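Local structure of beta-N-acetylhexosaminidase (Mycobacterium smegmatis, 4YYF) at residues T168-G171 with D172-F175. The protein probably hydrolyses terminal non-reducing N-acetyl-D-hexosamine residues from N-acetyl-beta-D-hexosaminides, as a member of glycosyl hydrolase family 3. The protein carries 1 engineered substitution. Residues are numbered along the deposited sequence; the frame is centred on the assembly and turned at random.
With ACT (acetate ion), chain D.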
loop_
_atom_site.group_PDB
_atom_site.type_symbol
_atom_site.label_atom_id
_atom_site.label_comp_id
_atom_site.label_asym_id
_atom_site.label_seq_id
_atom_site.Cartn_x
_atom_site.Cartn_y
_atom_site.Cartn_z
ATOM N N THR A 168 2.208 8.826 18.316
ATOM C CA THR A 168 3.253 7.813 18.157
ATOM C C THR A 168 3.111 7.243 16.748
ATOM O O THR A 168 2.246 7.696 15.997
ATOM C CB THR A 168 3.133 6.707 19.210
ATOM O OG1 THR A 168 1.836 6.113 19.112
ATOM C CG2 THR A 168 3.304 7.285 20.607
ATOM N N VAL A 169 3.941 6.269 16.377
ATOM C CA VAL A 169 3.971 5.808 14.983
ATOM C C VAL A 169 2.583 5.422 14.442
ATOM O O VAL A 169 2.174 5.876 13.366
ATOM C CB VAL A 169 5.023 4.680 14.759
ATOM C CG1 VAL A 169 4.797 3.506 15.708
ATOM C CG2 VAL A 169 5.027 4.222 13.300
ATOM N N ILE A 170 1.848 4.613 15.198
ATOM C CA ILE A 170 0.458 4.332 14.850
ATOM C C ILE A 170 -0.422 5.284 15.661
ATOM O O ILE A 170 -0.965 6.244 15.112
ATOM C CB ILE A 170 0.081 2.854 15.095
ATOM C CG1 ILE A 170 1.010 1.934 14.299
ATOM C CG2 ILE A 170 -1.358 2.596 14.677
ATOM C CD1 ILE A 170 1.063 2.272 12.806
ATOM N N GLY A 171 -0.535 5.044 16.968
ATOM C CA GLY A 171 -1.229 5.981 17.842
ATOM C C GLY A 171 -2.623 6.337 17.342
ATOM O O GLY A 171 -3.405 5.444 17.014
ATOM N N ASP A 172 -2.935 7.632 17.251
ATOM C CA ASP A 172 -4.289 8.046 16.848
ATOM C C ASP A 172 -4.660 7.719 15.393
ATOM O O ASP A 172 -5.786 8.006 14.945
ATOM C CB ASP A 172 -4.562 9.526 17.190
ATOM C CG ASP A 172 -3.734 10.505 16.363
ATOM O OD1 ASP A 172 -3.087 10.105 15.369
ATOM O OD2 ASP A 172 -3.756 11.709 16.710
ATOM N N ARG A 173 -3.734 7.110 14.655
ATOM C CA ARG A 173 -4.046 6.628 13.311
ATOM C C ARG A 173 -4.872 5.346 13.373
ATOM O O ARG A 173 -5.397 4.885 12.360
ATOM C CB ARG A 173 -2.764 6.360 12.518
ATOM C CG ARG A 173 -1.902 7.583 12.260
ATOM C CD ARG A 173 -0.526 7.138 11.757
ATOM N NE ARG A 173 -0.592 6.490 10.442
ATOM C CZ ARG A 173 0.381 5.748 9.924
ATOM N NH1 ARG A 173 1.484 5.528 10.624
ATOM N NH2 ARG A 173 0.253 5.228 8.708
ATOM N N SER A 174 -4.968 4.760 14.559
ATOM C CA SER A 174 -5.753 3.538 14.751
ATOM C C SER A 174 -7.162 3.852 15.224
ATOM O O SER A 174 -7.356 4.733 16.059
ATOM C CB SER A 174 -5.082 2.627 15.781
ATOM O OG SER A 174 -6.024 1.701 16.311
ATOM N N PHE A 175 -8.142 3.116 14.707
ATOM C CA PHE A 175 -9.533 3.319 15.111
ATOM C C PHE A 175 -9.838 2.810 16.520
ATOM O O PHE A 175 -10.892 3.109 17.061
ATOM C CB PHE A 175 -10.506 2.679 14.103
ATOM C CG PHE A 175 -10.637 3.445 12.816
ATOM C CD1 PHE A 175 -11.461 4.567 12.742
ATOM C CD2 PHE A 175 -9.921 3.068 11.695
ATOM C CE1 PHE A 175 -11.582 5.278 11.559
ATOM C CE2 PHE A 175 -10.030 3.773 10.512
ATOM C CZ PHE A 175 -10.862 4.895 10.446
HETATM C C ACT D . 3.923 3.170 8.668
HETATM O O ACT D . 4.405 3.140 7.511
HETATM O OXT ACT D . 3.383 4.244 9.006
HETATM C CH3 ACT D . 3.998 2.003 9.605
#
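R173 turns back past I170 to reach V169 O in a short 3-10 turn of the loop that joins strand 153-154 to helix 179-196 in the TIM-barrel domain of this family 3 glycosidase. Two successive i to i+3 backbone bonds build the turn: R173 N donates to I170 O (2.9 Å) and S174 N to G171 O (3.0 Å). With its positive phi, G171 adopts a backbone shape that glycine takes most easily. From the turn the arginine side chain runs back along the preceding carbonyls. Its CB and CG lie against I170 O, the CG at 3.3 Å; chi1 sets CG beside the same backbone N that bonds I170 O. CD lies within van der Waals range of both I170 O and V169 O, and a bend at chi3 (66°) swings the guanidinium toward the latter. A long, jointed chain with a flat donor head suits this path. The I170 side chain crosses that of R173 at about a right angle, its CD1 coming obliquely to NH1, while its CG2 packs on S174 CB. The compact serine also sends OG to D160 O, and D172 forms a salt bridge with R109. NH2 pairs with E106, whose charge probably helps hold the guanidinium. At the guanidinium edge R173 NH1 also meets OXT of an acetate, probably from the crystallisation liquor. R173 NH1 donates to V169 O at 2.8 Å, with an N-H...O angle of 153°.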